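Local coordinates for protein glycoside hydrolase family 31 (Trueperella pyogenes, PDB 5I0F) that probably hydrolyses alpha-glucosidic linkages of the cyclic glucose oligosaccharide cycloalternan through a covalent glycosyl-enzyme intermediate, as a glycoside hydrolase of family 31, at residues F57-V62 with G92-I97; V326-W332 with I382-Q388; W387-L391 with Y496-Y500. All blocks are in the same frame, centred on the assembly; numbering follows the deposited sequence.

Contact 1. Residues F57-V62 with G92-I97; sequences FDMSPV and GWQTSI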
loop_
_atom_site.group_PDB
_atom_site.type_symbol
_atom_site.label_atom_id
_atom_site.label_comp_id
_atom_site.label_asym_id
_atom_site.label_seq_id
_atom_site.Cartn_x
_atom_site.Cartn_y
_atom_site.Cartn_z
ATOM N N PHE A 57 -9.533 19.998 -36.215
ATOM C CA PHE A 57 -9.460 18.546 -36.307
ATOM C C PHE A 57 -10.865 17.959 -36.178
ATOM O O PHE A 57 -11.624 18.357 -35.292
ATOM C CB PHE A 57 -8.556 17.998 -35.205
ATOM C CG PHE A 57 -7.137 18.493 -35.278
ATOM C CD1 PHE A 57 -6.770 19.687 -34.677
ATOM C CD2 PHE A 57 -6.159 17.751 -35.932
ATOM C CE1 PHE A 57 -5.462 20.148 -34.748
ATOM C CE2 PHE A 57 -4.851 18.209 -36.017
ATOM C CZ PHE A 57 -4.501 19.408 -35.419
ATOM N N ASP A 58 -11.209 17.040 -37.071
ATOM C CA ASP A 58 -12.450 16.264 -36.973
ATOM C C ASP A 58 -12.193 15.077 -36.074
ATOM O O ASP A 58 -11.461 14.166 -36.434
ATOM C CB ASP A 58 -12.908 15.742 -38.339
ATOM C CG ASP A 58 -13.529 16.813 -39.196
ATOM O OD1 ASP A 58 -14.459 17.517 -38.719
ATOM O OD2 ASP A 58 -13.098 16.934 -40.359
ATOM N N MET A 59 -12.812 15.082 -34.909
ATOM C CA MET A 59 -12.595 14.036 -33.927
ATOM C C MET A 59 -13.417 12.799 -34.284
ATOM O O MET A 59 -14.425 12.887 -34.991
ATOM C CB MET A 59 -12.924 14.556 -32.525
ATOM C CG MET A 59 -12.111 15.785 -32.135
ATOM S SD MET A 59 -12.549 16.457 -30.535
ATOM C CE MET A 59 -11.705 15.314 -29.424
ATOM N N SER A 60 -12.954 11.648 -33.816
ATOM C CA SER A 60 -13.588 10.362 -34.067
ATOM C C SER A 60 -14.127 9.774 -32.762
ATOM O O SER A 60 -13.507 9.973 -31.707
ATOM C CB SER A 60 -12.559 9.402 -34.648
ATOM O OG SER A 60 -12.240 9.768 -35.980
ATOM N N PRO A 61 -15.250 9.025 -32.826
ATOM C CA PRO A 61 -15.739 8.419 -31.602
ATOM C C PRO A 61 -14.860 7.230 -31.215
ATOM O O PRO A 61 -14.391 6.498 -32.075
ATOM C CB PRO A 61 -17.176 7.967 -31.954
ATOM C CG PRO A 61 -17.421 8.379 -33.363
ATOM C CD PRO A 61 -16.081 8.620 -33.983
ATOM N N VAL A 62 -14.639 7.057 -29.924
ATOM C CA VAL A 62 -13.696 6.055 -29.464
ATOM C C VAL A 62 -14.258 5.401 -28.219
ATOM O O VAL A 62 -15.129 5.967 -27.581
ATOM C CB VAL A 62 -12.313 6.735 -29.236
ATOM C CG1 VAL A 62 -12.288 7.537 -27.942
ATOM C CG2 VAL A 62 -11.173 5.737 -29.315
ATOM N N GLY A 92 -16.867 9.119 -25.683
ATOM C CA GLY A 92 -15.537 9.623 -25.947
ATOM C C GLY A 92 -15.339 9.987 -27.405
ATOM O O GLY A 92 -15.833 9.298 -28.300
ATOM N N TRP A 93 -14.602 11.075 -27.621
ATOM C CA TRP A 93 -14.153 11.515 -28.938
ATOM C C TRP A 93 -12.657 11.774 -28.860
ATOM O O TRP A 93 -12.156 12.162 -27.801
ATOM C CB TRP A 93 -14.876 12.805 -29.306
ATOM C CG TRP A 93 -16.333 12.615 -29.528
ATOM C CD1 TRP A 93 -17.329 12.614 -28.576
ATOM C CD2 TRP A 93 -16.979 12.429 -30.786
ATOM N NE1 TRP A 93 -18.543 12.438 -29.171
ATOM C CE2 TRP A 93 -18.365 12.317 -30.528
ATOM C CE3 TRP A 93 -16.526 12.357 -32.113
ATOM C CZ2 TRP A 93 -19.294 12.124 -31.546
ATOM C CZ3 TRP A 93 -17.457 12.153 -33.127
ATOM C CH2 TRP A 93 -18.817 12.035 -32.836
ATOM N N GLN A 94 -11.955 11.598 -29.976
ATOM C CA GLN A 94 -10.499 11.668 -29.987
ATOM C C GLN A 94 -9.940 12.150 -31.323
ATOM O O GLN A 94 -10.497 11.877 -32.385
ATOM C CB GLN A 94 -9.915 10.295 -29.634
ATOM C CG GLN A 94 -8.420 10.279 -29.413
ATOM C CD GLN A 94 -7.875 8.874 -29.247
ATOM O OE1 GLN A 94 -7.893 8.321 -28.153
ATOM N NE2 GLN A 94 -7.380 8.293 -30.340
ATOM N N THR A 95 -8.845 12.892 -31.238
ATOM C CA THR A 95 -8.002 13.199 -32.378
ATOM C C THR A 95 -6.564 13.178 -31.882
ATOM O O THR A 95 -6.332 12.999 -30.691
ATOM C CB THR A 95 -8.372 14.572 -33.002
ATOM O OG1 THR A 95 -7.648 14.762 -34.222
ATOM C CG2 THR A 95 -8.087 15.755 -32.040
ATOM N N SER A 96 -5.605 13.352 -32.784
ATOM C CA SER A 96 -4.205 13.508 -32.388
ATOM C C SER A 96 -3.423 14.431 -33.317
ATOM O O SER A 96 -3.860 14.741 -34.434
ATOM C CB SER A 96 -3.506 12.154 -32.264
ATOM O OG SER A 96 -3.585 11.438 -33.479
ATOM N N ILE A 97 -2.294 14.905 -32.797
ATOM C CA ILE A 97 -1.326 15.699 -33.550
ATOM C C ILE A 97 -0.043 14.871 -33.521
ATOM O O ILE A 97 0.522 14.703 -32.453
ATOM C CB ILE A 97 -1.092 17.079 -32.898
ATOM C CG1 ILE A 97 -2.413 17.846 -32.776
ATOM C CG2 ILE A 97 -0.073 17.877 -33.714
ATOM C CD1 ILE A 97 -2.334 19.115 -31.944
HETATM O O HOH W 1 -9.012 13.035 -35.760
HETATM O O HOH W 2 -16.965 6.376 -25.614
#
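Pro-61 lies over one face of the Trp-93 indole, its CG 4.2 Å from the centroid of the Trp-93 six-membered ring in a CH-pi contact, with the proline CA shifted toward the rim on that same face. At the edge of the ring, near its plane, Met-59 O approaches Trp-93 CE3 at 3.6 Å. The Phe-57 ring takes its partners obliquely: Phe-57 CZ meets Ile-97 CG1 at 3.7 Å, and farther back Phe-57 CB rests 3.5 Å from Thr-95 OG1, the two side chains crossing at about a right angle. Between the aromatic groups runs Met-59. Its CG sits on Thr-95, and the bend at its last torsion (chi3 78°) turns the methyl aside, placing Met-59 CE 4.0 Å from Trp-93 CB. The backbones pair antiparallel with a strong relative twist, 124° between the short strand axes. Ser-60 and Gln-94 form a hydrogen-bonded pair, Ser-60 N to Gln-94 O being nearly straight at 2.9 Å, whereas the return bond from Gln-94 N to Ser-60 O is shorter, 2.8 Å, and more bent. Pro-61 faces Trp-93 at a non-hydrogen-bonded pair, where its missing N-H costs the pairing nothing. A water bridges the two strands, donating to Asp-58 O and lying 2.7 Å from Thr-95 OG1. Val-62 N donates to Gly-92 O, and beside this bond a second water joins Val-62 O to Gly-92 N. Met-44 of strand 41-49 touches both Met-59 and Trp-93, and strand 31-37 pairs along the outer side of 92-97, so the contact belongs to the antiparallel sheet of the N-terminal domain. Chemically, apolar groups of Phe-57, Met-59 and Trp-93 supply the cohesion, while waters span polar groups that make no direct bond with each other.

Contact 2. Residues V326-W332 with I382-Q388; sequences VVVIEAW and IRVILWQ. With BGC (beta-D-glucopyranose), chain C; GLC (alpha-D-glucopyranose), chain B.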
loop_
_atom_site.group_PDB
_atom_site.type_symbol
_atom_site.label_atom_id
_atom_site.label_comp_id
_atom_site.label_asym_id
_atom_site.label_seq_id
_atom_site.Cartn_x
_atom_site.Cartn_y
_atom_site.Cartn_z
ATOM N N VAL A 326 -4.656 -11.449 19.397
ATOM C CA VAL A 326 -5.342 -10.286 18.810
ATOM C C VAL A 326 -6.499 -10.803 17.957
ATOM O O VAL A 326 -6.338 -11.766 17.188
ATOM C CB VAL A 326 -4.410 -9.435 17.896
ATOM C CG1 VAL A 326 -5.168 -8.247 17.295
ATOM C CG2 VAL A 326 -3.195 -8.910 18.645
ATOM N N VAL A 327 -7.645 -10.142 18.074
ATOM C CA VAL A 327 -8.745 -10.335 17.136
ATOM C C VAL A 327 -9.039 -9.013 16.453
ATOM O O VAL A 327 -9.160 -7.976 17.121
ATOM C CB VAL A 327 -9.995 -10.962 17.796
ATOM C CG1 VAL A 327 -10.573 -10.095 18.908
ATOM C CG2 VAL A 327 -11.049 -11.290 16.723
ATOM N N VAL A 328 -9.051 -9.036 15.120
ATOM C CA VAL A 328 -9.486 -7.897 14.313
ATOM C C VAL A 328 -10.957 -8.107 13.949
ATOM O O VAL A 328 -11.336 -9.199 13.515
ATOM C CB VAL A 328 -8.630 -7.785 13.016
ATOM C CG1 VAL A 328 -9.037 -6.558 12.205
ATOM C CG2 VAL A 328 -7.143 -7.729 13.379
ATOM N N ILE A 329 -11.784 -7.069 14.132
ATOM C CA ILE A 329 -13.171 -7.081 13.714
ATOM C C ILE A 329 -13.323 -5.980 12.680
ATOM O O ILE A 329 -13.033 -4.809 12.968
ATOM C CB ILE A 329 -14.145 -6.842 14.907
ATOM C CG1 ILE A 329 -13.760 -7.726 16.105
ATOM C CG2 ILE A 329 -15.583 -7.100 14.460
ATOM C CD1 ILE A 329 -14.523 -7.439 17.382
ATOM N N GLU A 330 -13.734 -6.374 11.471
ATOM C CA GLU A 330 -13.920 -5.455 10.361
ATOM C C GLU A 330 -15.342 -4.999 10.218
ATOM O O GLU A 330 -15.597 -3.794 10.140
ATOM C CB GLU A 330 -13.433 -6.098 9.045
ATOM C CG GLU A 330 -11.962 -6.394 9.067
ATOM C CD GLU A 330 -11.370 -6.584 7.684
ATOM O OE1 GLU A 330 -12.087 -7.125 6.782
ATOM O OE2 GLU A 330 -10.179 -6.209 7.526
ATOM N N ALA A 331 -16.261 -5.960 10.207
ATOM C CA ALA A 331 -17.691 -5.697 10.070
ATOM C C ALA A 331 -18.320 -5.579 11.464
ATOM O O ALA A 331 -19.064 -6.444 11.884
ATOM C CB ALA A 331 -18.356 -6.809 9.268
ATOM N N TRP A 332 -17.974 -4.501 12.159
ATOM C CA TRP A 332 -18.455 -4.182 13.499
ATOM C C TRP A 332 -19.492 -3.063 13.513
ATOM O O TRP A 332 -20.293 -2.967 14.459
ATOM C CB TRP A 332 -17.273 -3.768 14.415
ATOM C CG TRP A 332 -16.554 -2.543 14.011
ATOM C CD1 TRP A 332 -15.529 -2.448 13.126
ATOM C CD2 TRP A 332 -16.832 -1.210 14.451
ATOM N NE1 TRP A 332 -15.147 -1.135 12.980
ATOM C CE2 TRP A 332 -15.925 -0.351 13.784
ATOM C CE3 TRP A 332 -17.752 -0.661 15.338
ATOM C CZ2 TRP A 332 -15.899 1.034 13.993
ATOM C CZ3 TRP A 332 -17.732 0.740 15.550
ATOM C CH2 TRP A 332 -16.805 1.555 14.882
ATOM N N ILE A 382 -6.625 -11.445 25.149
ATOM C CA ILE A 382 -6.834 -11.159 23.729
ATOM C C ILE A 382 -7.137 -9.667 23.589
ATOM O O ILE A 382 -8.046 -9.150 24.254
ATOM C CB ILE A 382 -8.010 -11.996 23.162
ATOM C CG1 ILE A 382 -7.720 -13.498 23.313
ATOM C CG2 ILE A 382 -8.250 -11.679 21.692
ATOM C CD1 ILE A 382 -8.914 -14.396 23.054
ATOM N N ARG A 383 -6.409 -8.998 22.694
ATOM C CA ARG A 383 -6.660 -7.579 22.387
ATOM C C ARG A 383 -7.583 -7.437 21.174
ATOM O O ARG A 383 -7.690 -8.352 20.365
ATOM C CB ARG A 383 -5.348 -6.831 22.188
ATOM C CG ARG A 383 -4.706 -6.376 23.489
ATOM C CD ARG A 383 -4.034 -7.501 24.254
ATOM N NE ARG A 383 -3.363 -6.976 25.455
ATOM C CZ ARG A 383 -2.592 -7.694 26.270
ATOM N NH1 ARG A 383 -2.355 -8.979 26.036
ATOM N NH2 ARG A 383 -2.039 -7.115 27.331
ATOM N N VAL A 384 -8.260 -6.288 21.074
ATOM C CA VAL A 384 -9.318 -6.097 20.072
ATOM C C VAL A 384 -8.984 -4.907 19.173
ATOM O O VAL A 384 -8.727 -3.805 19.660
ATOM C CB VAL A 384 -10.703 -5.898 20.753
ATOM C CG1 VAL A 384 -11.805 -5.663 19.717
ATOM C CG2 VAL A 384 -11.048 -7.094 21.632
ATOM N N ILE A 385 -8.959 -5.145 17.860
ATOM C CA ILE A 385 -8.653 -4.112 16.856
ATOM C C ILE A 385 -9.886 -3.890 15.959
ATOM O O ILE A 385 -10.452 -4.857 15.479
ATOM C CB ILE A 385 -7.473 -4.573 15.961
ATOM C CG1 ILE A 385 -6.232 -4.929 16.799
ATOM C CG2 ILE A 385 -7.148 -3.557 14.874
ATOM C CD1 ILE A 385 -5.521 -3.790 17.440
ATOM N N LEU A 386 -10.279 -2.632 15.715
ATOM C CA LEU A 386 -11.403 -2.321 14.838
ATOM C C LEU A 386 -10.955 -1.672 13.538
ATOM O O LEU A 386 -10.061 -0.805 13.531
ATOM C CB LEU A 386 -12.388 -1.374 15.524
ATOM C CG LEU A 386 -12.990 -1.835 16.853
ATOM C CD1 LEU A 386 -14.040 -0.838 17.332
ATOM C CD2 LEU A 386 -13.594 -3.229 16.742
ATOM N N TRP A 387 -11.643 -2.036 12.462
ATOM C CA TRP A 387 -11.368 -1.540 11.113
ATOM C C TRP A 387 -11.865 -0.118 10.900
ATOM O O TRP A 387 -12.903 0.278 11.440
ATOM C CB TRP A 387 -12.071 -2.465 10.129
ATOM C CG TRP A 387 -11.856 -2.268 8.652
ATOM C CD1 TRP A 387 -10.948 -2.916 7.880
ATOM C CD2 TRP A 387 -12.621 -1.447 7.764
ATOM N NE1 TRP A 387 -11.096 -2.541 6.565
ATOM C CE2 TRP A 387 -12.101 -1.637 6.468
ATOM C CE3 TRP A 387 -13.687 -0.569 7.937
ATOM C CZ2 TRP A 387 -12.603 -0.967 5.341
ATOM C CZ3 TRP A 387 -14.196 0.085 6.832
ATOM C CH2 TRP A 387 -13.652 -0.122 5.542
ATOM N N GLN A 388 -11.099 0.622 10.116
ATOM C CA GLN A 388 -11.377 2.001 9.715
ATOM C C GLN A 388 -11.011 2.215 8.265
ATOM O O GLN A 388 -10.218 1.440 7.693
ATOM C CB GLN A 388 -10.564 2.960 10.577
ATOM C CG GLN A 388 -11.011 3.008 12.035
ATOM C CD GLN A 388 -12.311 3.750 12.216
ATOM O OE1 GLN A 388 -12.311 4.950 12.419
ATOM N NE2 GLN A 388 -13.424 3.041 12.162
HETATM C C2 BGC C . -8.486 -4.716 3.175
HETATM C C3 BGC C . -9.067 -6.105 3.497
HETATM C C4 BGC C . -10.408 -5.937 4.203
HETATM C C5 BGC C . -11.363 -5.066 3.373
HETATM C C6 BGC C . -12.604 -4.756 4.200
HETATM C C1 BGC C . -9.422 -3.482 3.248
HETATM O O2 BGC C . -7.321 -4.634 2.328
HETATM O O3 BGC C . -8.147 -6.853 4.296
HETATM O O4 BGC C . -11.008 -7.223 4.453
HETATM O O5 BGC C . -10.779 -3.822 2.909
HETATM O O6 BGC C . -13.612 -4.141 3.391
HETATM C C1 GLC B . -14.881 -4.808 3.465
HETATM C C2 GLC B . -15.839 -4.237 2.406
HETATM C C3 GLC B . -16.338 -2.851 2.793
HETATM C C4 GLC B . -16.877 -2.863 4.220
HETATM C C5 GLC B . -15.802 -3.379 5.174
HETATM C C6 GLC B . -16.267 -3.417 6.626
HETATM O O2 GLC B . -15.192 -4.161 1.129
HETATM O O3 GLC B . -17.349 -2.419 1.871
HETATM O O4 GLC B . -17.275 -1.534 4.591
HETATM O O5 GLC B . -15.437 -4.705 4.779
HETATM O O6 GLC B . -17.334 -4.345 6.778
#
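Val-326 to Ile-329 run parallel to Arg-383 to Leu-386, the short axes 24° apart, and N-H groups of both strands donate in alternation from Val-327 N to Arg-383 O through to Trp-387 N to Ile-329 O. Val-326 CG1 meets Ile-385 CG1 at 3.5 Å on the side that also carries Val-328; on the other side Val-327, Ile-329 and Val-384 pack on helix 370-379, and Leu-386 meets Trp-332. Past the strand end, Trp-332 folds back across Leu-386. With chi1 at 63°, its CG sits between the backbone N and carbonyl carbon, which lays one indole face over the leucine: Leu-386 CD1 is 4.0 Å from the centroid of the Trp-332 six-membered ring, almost on the ring normal. The edge of this ring is used too. Trp-332 NE1 donates to Trp-387 O at 3.1 Å, in the ring plane and on a lone pair of the carbonyl. That oxygen takes a second bond, from Gln-388 NE2 at 2.9 Å, so two side chains grip one buried carbonyl; Gln-388 OE1 is hydrogen-bonded to Tyr-500 OH. Trp-387 turns its own ring to the sugar: Trp-387 CH2 is 3.9 Å from GLC C5, which lies over one face toward the rim, while BGC C1 is at the edge. Its NE1 is hydrogen-bonded to Asp-467. Glu-330 crosses it at a slant, Glu-330 OE2 reaching to 3.4 Å from Trp-387 CD1 with carboxylate and indole planes 65° apart. Glu-330 OE1 accepts from BGC O4 at 2.6 Å and is also bonded to Asn-302, whereas OE2 forms a salt bridge with Lys-465; these bonds fix the carboxylate's rotation. Neighbouring parallel strands whose C-terminal ends deliver sugar-binding residues are characteristic of the TIM barrel, here the glycan pocket of the family 31 catalytic domain.

Contact 3. Residues W387-L391 with Y496-Y500; sequences WQIPL and YARAY. With BGC (beta-D-glucopyranose), chain C.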
loop_
_atom_site.group_PDB
_atom_site.type_symbol
_atom_site.label_atom_id
_atom_site.label_comp_id
_atom_site.label_asym_id
_atom_site.label_seq_id
_atom_site.Cartn_x
_atom_site.Cartn_y
_atom_site.Cartn_z
ATOM N N TRP A 387 -11.643 -2.036 12.462
ATOM C CA TRP A 387 -11.368 -1.540 11.113
ATOM C C TRP A 387 -11.865 -0.118 10.900
ATOM O O TRP A 387 -12.903 0.278 11.440
ATOM C CB TRP A 387 -12.071 -2.465 10.129
ATOM C CG TRP A 387 -11.856 -2.268 8.652
ATOM C CD1 TRP A 387 -10.948 -2.916 7.880
ATOM C CD2 TRP A 387 -12.621 -1.447 7.764
ATOM N NE1 TRP A 387 -11.096 -2.541 6.565
ATOM C CE2 TRP A 387 -12.101 -1.637 6.468
ATOM C CE3 TRP A 387 -13.687 -0.569 7.937
ATOM C CZ2 TRP A 387 -12.603 -0.967 5.341
ATOM C CZ3 TRP A 387 -14.196 0.085 6.832
ATOM C CH2 TRP A 387 -13.652 -0.122 5.542
ATOM N N GLN A 388 -11.099 0.622 10.116
ATOM C CA GLN A 388 -11.377 2.001 9.715
ATOM C C GLN A 388 -11.011 2.215 8.265
ATOM O O GLN A 388 -10.218 1.440 7.693
ATOM C CB GLN A 388 -10.564 2.960 10.577
ATOM C CG GLN A 388 -11.011 3.008 12.035
ATOM C CD GLN A 388 -12.311 3.750 12.216
ATOM O OE1 GLN A 388 -12.311 4.950 12.419
ATOM N NE2 GLN A 388 -13.424 3.041 12.162
ATOM N N ILE A 389 -11.570 3.292 7.691
ATOM C CA ILE A 389 -11.277 3.749 6.340
ATOM C C ILE A 389 -11.238 5.310 6.396
ATOM O O ILE A 389 -12.065 5.909 7.117
ATOM C CB ILE A 389 -12.366 3.246 5.360
ATOM C CG1 ILE A 389 -12.075 3.602 3.906
ATOM C CG2 ILE A 389 -13.730 3.832 5.708
ATOM C CD1 ILE A 389 -11.030 2.745 3.288
ATOM N N PRO A 390 -10.304 5.965 5.677
ATOM C CA PRO A 390 -10.246 7.447 5.744
ATOM C C PRO A 390 -11.130 8.068 4.658
ATOM O O PRO A 390 -10.649 8.790 3.778
ATOM C CB PRO A 390 -8.773 7.733 5.513
ATOM C CG PRO A 390 -8.330 6.658 4.563
ATOM C CD PRO A 390 -9.236 5.458 4.780
ATOM N N LEU A 391 -12.411 7.726 4.726
ATOM C CA LEU A 391 -13.448 8.163 3.797
ATOM C C LEU A 391 -14.772 8.308 4.551
ATOM O O LEU A 391 -15.015 7.620 5.540
ATOM C CB LEU A 391 -13.644 7.188 2.638
ATOM C CG LEU A 391 -12.474 7.075 1.634
ATOM C CD1 LEU A 391 -12.686 5.916 0.674
ATOM C CD2 LEU A 391 -12.293 8.376 0.858
ATOM N N TYR A 496 -2.596 9.619 7.909
ATOM C CA TYR A 496 -3.699 8.756 8.351
ATOM C C TYR A 496 -3.289 7.837 9.511
ATOM O O TYR A 496 -3.944 7.811 10.569
ATOM C CB TYR A 496 -4.174 7.966 7.139
ATOM C CG TYR A 496 -5.212 6.886 7.320
ATOM C CD1 TYR A 496 -6.277 7.004 8.212
ATOM C CD2 TYR A 496 -5.128 5.720 6.559
ATOM C CE1 TYR A 496 -7.238 5.986 8.320
ATOM C CE2 TYR A 496 -6.067 4.716 6.653
ATOM C CZ TYR A 496 -7.125 4.846 7.546
ATOM O OH TYR A 496 -8.062 3.826 7.626
ATOM N N ALA A 497 -2.220 7.088 9.309
ATOM C CA ALA A 497 -1.691 6.207 10.367
ATOM C C ALA A 497 -1.298 7.030 11.586
ATOM O O ALA A 497 -1.661 6.682 12.713
ATOM C CB ALA A 497 -0.506 5.387 9.860
ATOM N N ARG A 498 -0.603 8.139 11.367
ATOM C CA ARG A 498 -0.271 9.067 12.449
ATOM C C ARG A 498 -1.489 9.526 13.257
ATOM O O ARG A 498 -1.444 9.566 14.482
ATOM C CB ARG A 498 0.446 10.291 11.896
ATOM C CG ARG A 498 0.800 11.330 12.943
ATOM C CD ARG A 498 1.526 12.519 12.359
ATOM N NE ARG A 498 1.900 13.454 13.429
ATOM C CZ ARG A 498 2.463 14.641 13.245
ATOM N NH1 ARG A 498 2.741 15.078 12.030
ATOM N NH2 ARG A 498 2.747 15.395 14.300
ATOM N N ALA A 499 -2.567 9.901 12.570
ATOM C CA ALA A 499 -3.789 10.406 13.252
ATOM C C ALA A 499 -4.290 9.407 14.284
ATOM O O ALA A 499 -4.586 9.781 15.409
ATOM C CB ALA A 499 -4.887 10.673 12.236
ATOM N N TYR A 500 -4.366 8.127 13.898
ATOM C CA TYR A 500 -4.903 7.105 14.800
ATOM C C TYR A 500 -3.884 6.690 15.878
ATOM O O TYR A 500 -4.268 6.428 17.032
ATOM C CB TYR A 500 -5.424 5.907 14.022
ATOM C CG TYR A 500 -6.762 6.140 13.356
ATOM C CD1 TYR A 500 -6.860 6.753 12.091
ATOM C CD2 TYR A 500 -7.934 5.746 13.979
ATOM C CE1 TYR A 500 -8.097 6.940 11.481
ATOM C CE2 TYR A 500 -9.170 5.914 13.370
ATOM C CZ TYR A 500 -9.253 6.514 12.128
ATOM O OH TYR A 500 -10.497 6.628 11.539
HETATM C C2 BGC C . -8.486 -4.716 3.175
HETATM C C3 BGC C . -9.067 -6.105 3.497
HETATM C C4 BGC C . -10.408 -5.937 4.203
HETATM C C5 BGC C . -11.363 -5.066 3.373
HETATM C C6 BGC C . -12.604 -4.756 4.200
HETATM C C1 BGC C . -9.422 -3.482 3.248
HETATM O O2 BGC C . -7.321 -4.634 2.328
HETATM O O3 BGC C . -8.147 -6.853 4.296
HETATM O O4 BGC C . -11.008 -7.223 4.453
HETATM O O5 BGC C . -10.779 -3.822 2.909
HETATM O O6 BGC C . -13.612 -4.141 3.391
#
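Gln-388 reaches Tyr-500 by a chain bent at chi2 (-74°), which brings its amide round to the helix, and Tyr-496 stretches across from the helix with CG opposite its backbone N (chi1 174°), carrying its ring face against Pro-390. Tyr-500 OH donates to Gln-388 OE1 at 2.6 Å. The hydroxyl lies somewhat out of the amide plane, and the amide and phenol ring are turned 74° against each other, with the acceptor near the plane of the ring at its edge. Gln-388 CG lies off the ring plane, 3.7 Å from Tyr-500 CE2. The amide is held at several points: OE1 is also bonded to Arg-452, NE2 to Phe-338 O as well as to the Trp-387 carbonyl, and Tyr-500 OH is bonded in turn to Trp-448, so the glutamine has little room to rotate. Beside these hydrogen bonds the second tyrosine makes an apolar contact. Pro-390 CG stands over the centre of the Tyr-496 ring, 3.7 Å from its centroid and close to the ring normal, a CH-pi contact; Pro-390 CB comes to 3.6 Å from Tyr-496 CE1 and Pro-390 CD to 3.5 Å from Tyr-496 CZ, so the pyrrolidine spans the face. Pro-390 is itself the centre of an inverse gamma turn, at which the chain turns as it leaves the strand. Tyr-496 OH passes Gln-388 O at 3.2 Å with an angle too poor for a hydrogen bond, and is bonded instead to the backbone oxygen of Asp-467. Strand 463-466, next to 383-388 in the barrel, touches Gln-388 and both tyrosines. Helix 485-506 thus packs against the end of strand 383-388 and its following loop, an outer helix against inner strands as in a TIM barrel, with Gln-388 one residue along the chain from Trp-387, which lines the glycan pocket.

Overall arrangement
Contacts 2 and 3 share Trp-387 and Gln-388 on strand 383-388 and lie with their centres about 14 Å apart, both touching the beta-D-glucopyranose. Contact 2 pairs this strand with its barrel neighbour 326-329 and lines the sugar; contact 3 joins its end to helix 485-506. Asp-467 ties the two together, accepting from Trp-387 NE1 on its carboxylate and bonding Tyr-496 OH through its backbone oxygen. Contact 1 stands apart in the N-terminal domain, its centre about 51 Å from that of contact 2 and 42 Å from that of contact 3, and its nearest atoms about 33 and 27 Å from theirs, touching neither.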